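Local coordinates for histidine-containing Phosphotransfer Protein type 1, MtHPt1 (PDB 3US6) that probably relays phosphoryl groups through an active histidine between cytokinin sensor histidine kinases and response regulators in the barrel medic Medicago truncatula, at residues 52-57 with 77-81; 7-11 with 145-149; 60-64 with 113-117. One frame throughout, in Å; residues are numbered along the deposited sequence.

Contact 1 (52-57 with 77-81)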
ATOM      1  N   ASP A  52       8.865   2.318  -5.751  1.00 20.36           N
ATOM      2  CA  ASP A  52       9.772   1.415  -4.995  1.00 19.50           C
ATOM      3  C   ASP A  52       9.208   0.006  -4.854  1.00 21.83           C
ATOM      4  O   ASP A  52       9.927  -0.968  -5.083  1.00 21.51           O
ATOM      5  CB  ASP A  52      10.096   1.960  -3.619  1.00 21.44           C
ATOM      6  CG  ASP A  52      11.128   1.054  -2.875  1.00 24.32           C
ATOM      7  OD1 ASP A  52      12.241   0.873  -3.427  1.00 29.10           O
ATOM      8  OD2 ASP A  52      10.756   0.440  -1.822  1.00 28.14           O
ATOM      9  N   SER A  53       7.906  -0.095  -4.614  1.00 22.21           N
ATOM     10  CA  SER A  53       7.282  -1.392  -4.372  1.00 22.66           C
ATOM     11  C   SER A  53       7.361  -2.262  -5.609  1.00 20.74           C
ATOM     12  O   SER A  53       7.555  -3.488  -5.497  1.00 20.10           O
ATOM     13  CB  SER A  53       5.826  -1.212  -3.902  1.00 24.64           C
ATOM     14  OG  SER A  53       5.850  -0.554  -2.628  1.00 25.03           O
ATOM     15  N   GLU A  54       7.216  -1.695  -6.779  1.00 16.13           N
ATOM     16  CA  GLU A  54       7.282  -2.523  -7.970  1.00 16.83           C
ATOM     17  C   GLU A  54       8.662  -3.056  -8.269  1.00 23.98           C
ATOM     18  O   GLU A  54       8.768  -4.133  -8.777  1.00 19.52           O
ATOM     19  CB  GLU A  54       6.589  -1.893  -9.155  1.00 26.13           C
ATOM     20  CG  GLU A  54       7.213  -0.700  -9.736  1.00 59.85           C
ATOM     21  CD  GLU A  54       6.255   0.032 -10.689  1.00 74.77           C
ATOM     22  OE1 GLU A  54       6.745   0.679 -11.669  1.00 78.57           O
ATOM     23  OE2 GLU A  54       5.036  -0.065 -10.441  1.00 62.93           O
ATOM     24  N   ARG A  55       9.691  -2.283  -7.953  1.00 25.16           N
ATOM     25  CA  ARG A  55      11.053  -2.780  -8.005  1.00 26.47           C
ATOM     26  C   ARG A  55      11.265  -3.923  -7.026  1.00 20.63           C
ATOM     27  O   ARG A  55      11.797  -4.955  -7.397  1.00 24.07           O
ATOM     28  CB  ARG A  55      12.062  -1.664  -7.719  1.00 48.25           C
ATOM     29  CG  ARG A  55      12.199  -0.646  -8.867  1.00 93.71           C
ATOM     30  CD  ARG A  55      13.399   0.278  -8.704  1.00122.98           C
ATOM     31  NE  ARG A  55      13.358   1.018  -7.449  1.00139.37           N
ATOM     32  CZ  ARG A  55      12.634   2.113  -7.250  1.00148.60           C
ATOM     33  NH1 ARG A  55      11.875   2.601  -8.225  1.00151.57           N
ATOM     34  NH2 ARG A  55      12.664   2.713  -6.070  1.00150.48           N
ATOM     35  N   ILE A  56      10.828  -3.741  -5.783  1.00 21.12           N
ATOM     36  CA  ILE A  56      10.995  -4.762  -4.764  1.00 22.60           C
ATOM     37  C   ILE A  56      10.318  -6.054  -5.200  1.00 26.92           C
ATOM     38  O   ILE A  56      10.869  -7.145  -5.014  1.00 23.11           O
ATOM     39  CB  ILE A  56      10.417  -4.281  -3.388  1.00 26.83           C
ATOM     40  CG1 ILE A  56      11.398  -3.293  -2.723  1.00 34.70           C
ATOM     41  CG2 ILE A  56      10.108  -5.475  -2.486  1.00 38.81           C
ATOM     42  CD1 ILE A  56      12.464  -3.923  -1.804  1.00 45.61           C
ATOM     43  N   LEU A  57       9.088  -5.950  -5.737  1.00 20.28           N
ATOM     44  CA  LEU A  57       8.307  -7.121  -6.053  1.00 18.70           C
ATOM     45  C   LEU A  57       8.888  -7.873  -7.216  1.00 15.46           C
ATOM     46  O   LEU A  57       8.912  -9.130  -7.252  1.00 17.71           O
ATOM     47  CB  LEU A  57       6.862  -6.720  -6.350  1.00 16.95           C
ATOM     48  CG  LEU A  57       6.123  -6.345  -5.081  1.00 25.33           C
ATOM     49  CD1 LEU A  57       4.814  -5.772  -5.553  1.00 19.64           C
ATOM     50  CD2 LEU A  57       5.900  -7.559  -4.164  1.00 35.03           C
ATOM     51  N   HIS A  77      14.832  -7.602   1.722  1.00 19.49           N
ATOM     52  CA  HIS A  77      13.967  -6.860   0.791  1.00 22.77           C
ATOM     53  C   HIS A  77      12.527  -6.811   1.320  1.00 18.35           C
ATOM     54  O   HIS A  77      11.889  -5.763   1.244  1.00 18.82           O
ATOM     55  CB  HIS A  77      14.009  -7.457  -0.591  1.00 25.38           C
ATOM     56  CG  HIS A  77      15.337  -7.309  -1.260  1.00 49.09           C
ATOM     57  ND1 HIS A  77      15.644  -7.923  -2.457  1.00 63.55           N
ATOM     58  CD2 HIS A  77      16.456  -6.655  -0.876  1.00 63.76           C
ATOM     59  CE1 HIS A  77      16.887  -7.635  -2.792  1.00 68.88           C
ATOM     60  NE2 HIS A  77      17.405  -6.867  -1.850  1.00 70.83           N
ATOM     61  N   VAL A  78      12.036  -7.903   1.905  1.00 16.89           N
ATOM     62  CA  VAL A  78      10.701  -7.899   2.494  1.00 17.15           C
ATOM     63  C   VAL A  78      10.616  -6.940   3.640  1.00 16.00           C
ATOM     64  O   VAL A  78       9.588  -6.224   3.853  1.00 17.54           O
ATOM     65  CB  VAL A  78      10.295  -9.315   2.927  1.00 22.47           C
ATOM     66  CG1 VAL A  78       8.947  -9.305   3.690  1.00 24.03           C
ATOM     67  CG2 VAL A  78      10.249 -10.168   1.740  1.00 26.19           C
ATOM     68  N   HIS A  79      11.664  -6.922   4.434  1.00 16.71           N
ATOM     69  CA  HIS A  79      11.706  -6.028   5.592  1.00 16.49           C
ATOM     70  C   HIS A  79      11.611  -4.553   5.140  1.00 16.34           C
ATOM     71  O   HIS A  79      10.896  -3.737   5.697  1.00 17.20           O
ATOM     72  CB  HIS A  79      12.965  -6.255   6.404  1.00 22.14           C
ATOM     73  CG  HIS A  79      13.021  -5.437   7.655  1.00 28.95           C
ATOM     74  ND1 HIS A  79      14.005  -4.509   7.895  1.00 45.31           N
ATOM     75  CD2 HIS A  79      12.191  -5.397   8.725  1.00 38.84           C
ATOM     76  CE1 HIS A  79      13.789  -3.939   9.066  1.00 42.57           C
ATOM     77  NE2 HIS A  79      12.706  -4.476   9.597  1.00 35.10           N
ATOM     78  N   GLN A  80      12.323  -4.229   4.066  1.00 15.93           N
ATOM     79  CA  GLN A  80      12.267  -2.891   3.507  1.00 17.91           C
ATOM     80  C   GLN A  80      10.841  -2.544   3.077  1.00 17.23           C
ATOM     81  O   GLN A  80      10.351  -1.485   3.384  1.00 18.41           O
ATOM     82  CB  GLN A  80      13.248  -2.737   2.344  1.00 22.88           C
ATOM     83  CG  GLN A  80      13.126  -1.389   1.676  1.00 33.63           C
ATOM     84  CD  GLN A  80      14.101  -1.240   0.533  1.00 48.32           C
ATOM     85  OE1 GLN A  80      15.271  -1.595   0.662  1.00 49.73           O
ATOM     86  NE2 GLN A  80      13.619  -0.738  -0.602  1.00 52.87           N
ATOM     87  N   PHE A  81      10.176  -3.491   2.400  1.00 16.26           N
ATOM     88  CA  PHE A  81       8.779  -3.293   1.951  1.00 13.37           C
ATOM     89  C   PHE A  81       7.805  -3.226   3.099  1.00 15.36           C
ATOM     90  O   PHE A  81       6.826  -2.485   3.021  1.00 15.29           O
ATOM     91  CB  PHE A  81       8.440  -4.508   1.074  1.00 16.30           C
ATOM     92  CG  PHE A  81       7.178  -4.378   0.210  1.00 16.39           C
ATOM     93  CD1 PHE A  81       6.667  -3.157  -0.149  1.00 23.19           C
ATOM     94  CD2 PHE A  81       6.593  -5.463  -0.289  1.00 21.64           C
ATOM     95  CE1 PHE A  81       5.521  -3.103  -0.963  1.00 24.40           C
ATOM     96  CE2 PHE A  81       5.481  -5.366  -1.118  1.00 24.90           C
ATOM     97  CZ  PHE A  81       4.973  -4.191  -1.431  1.00 20.37           C
TER

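Contact 2 (7-11 with 145-149)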
ATOM      1  N   ARG A   7     -18.500  13.795  -2.659  1.00 14.56           N
ATOM      2  CA  ARG A   7     -18.001  13.787  -1.274  1.00 13.06           C
ATOM      3  C   ARG A   7     -18.546  12.608  -0.469  1.00 16.40           C
ATOM      4  O   ARG A   7     -17.806  11.968   0.256  1.00 14.76           O
ATOM      5  CB  ARG A   7     -18.282  15.109  -0.580  1.00 18.45           C
ATOM      6  CG  ARG A   7     -17.451  16.250  -1.185  1.00 20.55           C
ATOM      7  CD  ARG A   7     -17.913  17.625  -0.775  1.00 39.67           C
ATOM      8  NE  ARG A   7     -17.258  17.933   0.469  1.00 42.79           N
ATOM      9  CZ  ARG A   7     -17.823  17.770   1.646  1.00 35.37           C
ATOM     10  NH1 ARG A   7     -19.080  17.341   1.733  1.00 45.83           N
ATOM     11  NH2 ARG A   7     -17.121  18.054   2.716  1.00 37.44           N
ATOM     12  N   ARG A   8     -19.821  12.333  -0.599  1.00 15.36           N
ATOM     13  CA  ARG A   8     -20.407  11.173   0.103  1.00 16.03           C
ATOM     14  C   ARG A   8     -19.784   9.864  -0.389  1.00 15.43           C
ATOM     15  O   ARG A   8     -19.470   8.972   0.420  1.00 15.68           O
ATOM     16  CB  ARG A   8     -21.925  11.145  -0.064  1.00 17.33           C
ATOM     17  CG  ARG A   8     -22.680  12.254   0.683  1.00 35.50           C
ATOM     18  CD  ARG A   8     -24.236  12.077   0.589  1.00 48.70           C
ATOM     19  NE  ARG A   8     -24.768  12.263  -0.766  1.00 53.02           N
ATOM     20  CZ  ARG A   8     -25.060  13.445  -1.301  1.00 59.14           C
ATOM     21  NH1 ARG A   8     -24.862  14.557  -0.601  1.00 65.05           N
ATOM     22  NH2 ARG A   8     -25.539  13.519  -2.541  1.00 64.33           N
ATOM     23  N   GLN A   9     -19.528   9.740  -1.684  1.00 14.69           N
ATOM     24  CA  GLN A   9     -18.862   8.574  -2.225  1.00 14.86           C
ATOM     25  C   GLN A   9     -17.464   8.377  -1.673  1.00 15.98           C
ATOM     26  O   GLN A   9     -17.073   7.280  -1.427  1.00 16.41           O
ATOM     27  CB  GLN A   9     -18.766   8.676  -3.735  1.00 19.18           C
ATOM     28  CG  GLN A   9     -20.078   8.660  -4.429  1.00 19.45           C
ATOM     29  CD  GLN A   9     -19.925   8.872  -5.920  1.00 32.79           C
ATOM     30  OE1 GLN A   9     -19.157   9.680  -6.370  1.00 29.40           O
ATOM     31  NE2 GLN A   9     -20.664   8.134  -6.667  1.00 47.92           N
ATOM     32  N   TRP A  10     -16.745   9.463  -1.499  1.00 12.37           N
ATOM     33  CA  TRP A  10     -15.415   9.428  -0.904  1.00 11.74           C
ATOM     34  C   TRP A  10     -15.455   8.934   0.513  1.00 12.28           C
ATOM     35  O   TRP A  10     -14.688   8.047   0.882  1.00 13.35           O
ATOM     36  CB  TRP A  10     -14.760  10.851  -0.949  1.00 13.81           C
ATOM     37  CG  TRP A  10     -13.327  10.952  -0.413  1.00 13.35           C
ATOM     38  CD1 TRP A  10     -12.195  10.819  -1.116  1.00 13.35           C
ATOM     39  CD2 TRP A  10     -12.930  11.133   0.972  1.00 12.40           C
ATOM     40  NE1 TRP A  10     -11.095  10.925  -0.275  1.00 14.47           N
ATOM     41  CE2 TRP A  10     -11.535  11.068   1.008  1.00 14.62           C
ATOM     42  CE3 TRP A  10     -13.632  11.303   2.169  1.00 16.91           C
ATOM     43  CZ2 TRP A  10     -10.817  11.263   2.176  1.00 17.24           C
ATOM     44  CZ3 TRP A  10     -12.932  11.442   3.322  1.00 18.60           C
ATOM     45  CH2 TRP A  10     -11.548  11.430   3.329  1.00 17.18           C
ATOM     46  N   VAL A  11     -16.343   9.505   1.297  1.00 13.24           N
ATOM     47  CA  VAL A  11     -16.489   9.004   2.673  1.00 12.45           C
ATOM     48  C   VAL A  11     -16.730   7.505   2.718  1.00 12.73           C
ATOM     49  O   VAL A  11     -16.065   6.769   3.468  1.00 14.07           O
ATOM     50  CB  VAL A  11     -17.621   9.779   3.414  1.00 15.28           C
ATOM     51  CG1 VAL A  11     -17.999   9.138   4.737  1.00 16.66           C
ATOM     52  CG2 VAL A  11     -17.215  11.243   3.598  1.00 18.20           C
ATOM     53  N   GLY A 145     -15.038  21.561  -4.645  1.00 17.99           N
ATOM     54  CA  GLY A 145     -15.312  21.095  -3.311  1.00 16.58           C
ATOM     55  C   GLY A 145     -14.078  20.838  -2.504  1.00 17.72           C
ATOM     56  O   GLY A 145     -12.945  20.975  -2.949  1.00 19.23           O
ATOM     57  N   SER A 146     -14.267  20.478  -1.247  1.00 17.09           N
ATOM     58  CA  SER A 146     -13.216  20.124  -0.388  0.55 18.74           C
ATOM     59  C   SER A 146     -13.331  18.619  -0.068  1.00 18.83           C
ATOM     60  O   SER A 146     -14.402  18.100  -0.026  1.00 18.88           O
ATOM     61  CB  SER A 146     -13.228  21.035   0.852  0.55 24.29           C
ATOM     62  OG  SER A 146     -13.196  22.412   0.456  0.55 27.30           O
ATOM     63  N   ILE A 147     -12.224  17.969   0.204  1.00 20.01           N
ATOM     64  CA  ILE A 147     -12.273  16.593   0.610  1.00 17.06           C
ATOM     65  C   ILE A 147     -12.734  16.582   2.047  1.00 19.44           C
ATOM     66  O   ILE A 147     -12.214  17.318   2.857  1.00 22.20           O
ATOM     67  CB  ILE A 147     -10.880  15.939   0.525  1.00 18.39           C
ATOM     68  CG1 ILE A 147     -10.253  16.117  -0.863  1.00 21.17           C
ATOM     69  CG2 ILE A 147     -10.962  14.486   0.898  1.00 20.25           C
ATOM     70  CD1 ILE A 147     -11.158  15.821  -1.996  1.00 25.74           C
ATOM     71  N   PRO A 148     -13.681  15.728   2.361  1.00 18.52           N
ATOM     72  CA  PRO A 148     -14.167  15.644   3.731  1.00 21.29           C
ATOM     73  C   PRO A 148     -13.091  15.181   4.687  1.00 28.51           C
ATOM     74  O   PRO A 148     -12.069  14.724   4.277  1.00 25.29           O
ATOM     75  CB  PRO A 148     -15.291  14.613   3.633  1.00 23.49           C
ATOM     76  CG  PRO A 148     -15.674  14.596   2.227  1.00 23.97           C
ATOM     77  CD  PRO A 148     -14.410  14.801   1.494  1.00 20.09           C
ATOM     78  N   MET A 149     -13.428  15.365   5.955  1.00 34.45           N
ATOM     79  CA  MET A 149     -12.723  14.960   7.167  1.00 49.92           C
ATOM     80  C   MET A 149     -11.569  15.872   7.547  1.00 54.12           C
ATOM     81  O   MET A 149     -11.353  16.161   8.727  1.00 57.73           O
ATOM     82  CB  MET A 149     -12.329  13.480   7.194  1.00 56.72           C
ATOM     83  CG  MET A 149     -11.460  13.119   8.365  1.00 67.37           C
ATOM     84  SD  MET A 149     -11.346  11.390   8.912  1.00130.87           S
ATOM     85  CE  MET A 149      -9.953  11.493  10.009  1.00 99.52           C
TER
HETATM   86  O   HOH W   1     -14.682  19.222   3.851  1.00 34.35           O

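Contact 3 (60-64 with 113-117)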
ATOM      1  N   LEU A  60      11.874  -9.705  -5.798  1.00 17.67           N
ATOM      2  CA  LEU A  60      11.470 -10.743  -4.914  1.00 14.56           C
ATOM      3  C   LEU A  60      10.938 -11.939  -5.700  1.00 14.64           C
ATOM      4  O   LEU A  60      11.279 -13.076  -5.300  1.00 14.88           O
ATOM      5  CB  LEU A  60      10.409 -10.262  -3.925  1.00 18.97           C
ATOM      6  CG  LEU A  60      10.887  -9.494  -2.693  1.00 26.64           C
ATOM      7  CD1 LEU A  60       9.678  -9.008  -1.893  1.00 30.25           C
ATOM      8  CD2 LEU A  60      11.710 -10.409  -1.818  1.00 32.14           C
ATOM      9  N   SER A  61      10.132 -11.734  -6.760  1.00 14.12           N
ATOM     10  CA  SER A  61       9.564 -12.899  -7.471  0.56 17.21           C
ATOM     11  C   SER A  61      10.682 -13.710  -8.071  1.00 16.91           C
ATOM     12  O   SER A  61      10.733 -14.947  -7.928  1.00 17.72           O
ATOM     13  CB  SER A  61       8.578 -12.519  -8.563  0.56 18.29           C
ATOM     14  OG  SER A  61       7.461 -11.842  -8.014  0.56 25.09           O
ATOM     15  N   PHE A  62      11.645 -13.032  -8.676  1.00 14.72           N
ATOM     16  CA  PHE A  62      12.809 -13.711  -9.255  1.00 18.98           C
ATOM     17  C   PHE A  62      13.593 -14.499  -8.196  1.00 22.09           C
ATOM     18  O   PHE A  62      13.916 -15.664  -8.409  1.00 21.31           O
ATOM     19  CB  PHE A  62      13.739 -12.710  -9.964  1.00 22.32           C
ATOM     20  CG  PHE A  62      14.928 -13.395 -10.630  1.00 30.03           C
ATOM     21  CD1 PHE A  62      14.786 -14.038 -11.854  1.00 39.59           C
ATOM     22  CD2 PHE A  62      16.135 -13.463  -9.980  1.00 28.19           C
ATOM     23  CE1 PHE A  62      15.880 -14.683 -12.444  1.00 39.11           C
ATOM     24  CE2 PHE A  62      17.218 -14.109 -10.567  1.00 30.62           C
ATOM     25  CZ  PHE A  62      17.069 -14.715 -11.787  1.00 30.75           C
ATOM     26  N   ALA A  63      13.804 -13.885  -7.034  1.00 14.43           N
ATOM     27  CA  ALA A  63      14.528 -14.490  -5.970  1.00 16.41           C
ATOM     28  C   ALA A  63      13.828 -15.692  -5.360  1.00 13.64           C
ATOM     29  O   ALA A  63      14.533 -16.659  -4.971  1.00 15.77           O
ATOM     30  CB  ALA A  63      14.802 -13.444  -4.882  1.00 18.08           C
ATOM     31  N   VAL A  64      12.515 -15.630  -5.147  1.00 12.64           N
ATOM     32  CA  VAL A  64      11.849 -16.754  -4.471  1.00 12.41           C
ATOM     33  C   VAL A  64      11.623 -17.911  -5.406  1.00 14.31           C
ATOM     34  O   VAL A  64      11.481 -19.047  -4.946  1.00 14.07           O
ATOM     35  CB  VAL A  64      10.540 -16.361  -3.750  1.00 14.31           C
ATOM     36  CG1 VAL A  64      10.787 -15.340  -2.728  1.00 18.22           C
ATOM     37  CG2 VAL A  64       9.477 -15.964  -4.698  1.00 16.11           C
ATOM     38  N   ARG A 113       6.997 -18.755  -1.324  1.00 11.13           N
ATOM     39  CA  ARG A 113       6.428 -18.483  -2.625  1.00 11.12           C
ATOM     40  C   ARG A 113       4.947 -18.059  -2.520  1.00 15.23           C
ATOM     41  O   ARG A 113       4.502 -17.099  -3.138  1.00 13.35           O
ATOM     42  CB  ARG A 113       6.595 -19.688  -3.529  1.00 11.34           C
ATOM     43  CG  ARG A 113       8.041 -19.819  -3.931  1.00 12.82           C
ATOM     44  CD  ARG A 113       8.266 -21.098  -4.719  1.00 11.41           C
ATOM     45  NE  ARG A 113       9.669 -21.259  -5.051  1.00 11.28           N
ATOM     46  CZ  ARG A 113      10.212 -22.371  -5.517  1.00 11.73           C
ATOM     47  NH1 ARG A 113       9.473 -23.431  -5.800  1.00 10.68           N
ATOM     48  NH2 ARG A 113      11.495 -22.446  -5.740  1.00 12.14           N
ATOM     49  N   ARG A 114       4.205 -18.776  -1.711  1.00 11.26           N
ATOM     50  CA  ARG A 114       2.805 -18.461  -1.540  1.00 13.76           C
ATOM     51  C   ARG A 114       2.602 -17.121  -0.852  1.00 15.93           C
ATOM     52  O   ARG A 114       1.740 -16.354  -1.190  1.00 14.29           O
ATOM     53  CB  ARG A 114       2.152 -19.551  -0.736  1.00 17.48           C
ATOM     54  CG  ARG A 114       1.900 -20.750  -1.566  1.00 22.74           C
ATOM     55  CD  ARG A 114       0.998 -21.699  -0.834  1.00 27.90           C
ATOM     56  NE  ARG A 114       1.716 -22.886  -0.481  1.00 44.54           N
ATOM     57  CZ  ARG A 114       2.243 -23.131   0.691  1.00 43.20           C
ATOM     58  NH1 ARG A 114       2.090 -22.284   1.672  1.00 53.19           N
ATOM     59  NH2 ARG A 114       2.882 -24.252   0.872  1.00 32.29           N
ATOM     60  N   CYS A 115       3.445 -16.858   0.114  1.00 13.95           N
ATOM     61  CA  CYS A 115       3.325 -15.605   0.802  0.57 12.51           C
ATOM     62  C   CYS A 115       3.730 -14.452  -0.097  1.00 13.84           C
ATOM     63  O   CYS A 115       3.111 -13.379  -0.027  1.00 14.27           O
ATOM     64  CB  CYS A 115       4.209 -15.631   1.989  0.57 11.71           C
ATOM     65  SG  CYS A 115       3.915 -14.235   3.097  0.57 18.71           S
ATOM     66  N   LEU A 116       4.736 -14.613  -0.965  1.00 10.43           N
ATOM     67  CA  LEU A 116       4.987 -13.542  -1.926  1.00 13.73           C
ATOM     68  C   LEU A 116       3.773 -13.335  -2.828  1.00 12.75           C
ATOM     69  O   LEU A 116       3.428 -12.200  -3.173  1.00 12.11           O
ATOM     70  CB  LEU A 116       6.262 -13.775  -2.779  1.00 17.98           C
ATOM     71  CG  LEU A 116       6.620 -12.742  -3.888  1.00 23.27           C
ATOM     72  CD1 LEU A 116       6.776 -11.474  -3.288  1.00 26.03           C
ATOM     73  CD2 LEU A 116       7.927 -13.115  -4.520  1.00 36.31           C
ATOM     74  N   GLN A 117       3.094 -14.374  -3.232  1.00 13.22           N
ATOM     75  CA  GLN A 117       1.953 -14.254  -4.087  1.00 10.48           C
ATOM     76  C   GLN A 117       0.915 -13.391  -3.328  1.00 12.26           C
ATOM     77  O   GLN A 117       0.340 -12.463  -3.942  1.00 12.82           O
ATOM     78  CB  GLN A 117       1.441 -15.645  -4.462  1.00 13.53           C
ATOM     79  CG  GLN A 117       0.198 -15.673  -5.362  1.00 16.29           C
ATOM     80  CD  GLN A 117      -1.105 -15.379  -4.644  1.00 14.22           C
ATOM     81  OE1 GLN A 117      -1.435 -16.043  -3.691  1.00 17.75           O
ATOM     82  NE2 GLN A 117      -1.872 -14.442  -5.183  1.00 16.36           N
TER

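Contact 1 (52-57 with 77-81)
Ile56 reaches from segment 52-57 across to 77-81, where its CD1 lies 3.6 Å from the backbone O of His77 and 4.0 Å from His77 CB, while its other branch, through CG2, meets Phe81 CB at 4.0 Å. The isoleucine thus sits between successive turns of the facing helix. Phe81 answers from the other side: although its CA-to-CB bond runs sideways, the ring swings in among Ser53, Ile56 and Leu57, with Leu57 CD2 3.8 Å from Phe81 CE2 and Ser53 OG 3.1 Å from Phe81 CE1. That hydroxyl has its polar partner in the carbonyl of Phe49, one turn back, so it can lie close to the ring without losing a hydrogen bond. Toward solvent the chemistry turns polar. Gln80 NE2 donates a weak hydrogen bond to Asp52 OD2 at 3.3 Å, and Asp52 OD1 also forms a salt bridge, with weak hydrogen-bond geometry, to NH2 of the poorly ordered Arg55 in its own helix, at 3.2 Å. The short axes run nearly antiparallel, at 159°, and approach to 10.3 Å. His79, the predicted phosphorylation site, is unmodified here and is turned out of reach of 52-57, so the same turn packs inward and presents the histidine outward. Helices 41-64 and 71-88 are neighbours in the HPt four-helix bundle; Val78 and Phe81 pack on helix 91-106, and Tyr123 of helix 109-142 touches Ser53, Leu57 and Phe81.

Contact 2 (7-11 with 145-149)
The ring of Pro148 is the main bump of the C-terminal segment, and it settles into a hollow on helix 3-19 lined by Arg7, Trp10 and Val11, three residues spaced over one turn. Pro148 CD rests 3.6 Å from Trp10 CE3, Pro148 CB meets Val11 CG2 at 3.9 Å, and Pro148 CG lies over one face of the Arg7 guanidinium, 3.8 Å from Arg7 NH2. Beside it, Ile147 makes a second, less deeply covered bump: its CG2 sits over the face of the indole in a CH-pi contact, 3.7 Å from the centroid of the six-membered ring of Trp10. The broad indole is therefore met on the same face by two consecutive side chains. Arg7 fastens the margin of the hollow. Its NE donates to Ser146 O at 2.9 Å, near the guanidinium plane, and its NH2 donates to a water, at 2.9 Å, that in turn gives a longer bond of 3.3 Å to Ile147 O. The extended backbone brings Ser146 O directly to Arg7 NE, whereas Ile147 O is joined to the arginine only through the water. Trp10 also packs on Leu133 and Leu136 of helix 109-142, and its NE1 hydrogen-bonds to Glu137 OE2, while Ile147 touches Glu137 and Ile140. In this all-helical HPt protein the last modelled residues, an irregular segment after helix 109-142, thus fold back at the surface against helix 3-19.

Contact 3 (60-64 with 113-117)
Leu116 adopts the tp rotamer (chi1 177°, chi2 59°), which carries its CD2 straight into the groove between Leu60, Ser61 and Val64 on the opposing helix. Leu116 CD2 lies 3.4 Å from Ser61 CA, 3.8 Å from Leu60 CB and only 3.2 Å from Val64 CG2, a tight fit that places this one methyl group against the backbone as well as the side chains of the last turn of helix 41-64. Val64, with chi1 at -59°, directs its CG2 toward this methyl and also toward the stem of Arg113, 4.2 Å from Arg113 CG. Arg113 leaves its helix sideways, but chi2 and chi3 are both t (174° and -177°), so the chain stays extended and its tip comes up to the C-terminal end of helix 41-64. There Arg113 NE donates a nearly linear hydrogen bond, 2.9 Å and 171°, to Val64 O, a carbonyl in the final turn, where the helix provides no further turn of amides. Asp65 forms a long, weak ion pair with the same arginine. Ser61, an m rotamer, gives its hydroxyl to Leu57 O within its own helix, while its OG still lies 3.7 Å from Leu116 CD2. The axes of the short segments are nearly antiparallel, at 165°, and approach to 10.3 Å. Phe100 of helix 91-106 packs on Val64 and Leu116, and Val74, His77 and Val78 of helix 71-88 cover Leu60.

In the fold
Contacts 1 and 3 both use helix 41-64 and join it, in nearly antiparallel fashion, to helices 71-88 and 109-142 of the HPt bundle, respectively. Their centres are 11 Å apart and their apolar side chains pack against one another: Leu60 CD2 lies 3.9 Å from Val78 CG2, and Leu57 CD2 4.1 Å from Leu116 CD1. Contact 3 is buried and contact 1 partly so, with a weak Gln-Asp bond. Contact 2 lies at the surface on the opposite side of the chain's centre, 32 Å from contact 1 between centres. Contacts 2 and 3 share an arginine-to-carbonyl hydrogen bond, at a helix end in contact 3 and to an irregular segment in contact 2, where water, proline and the indole face join it.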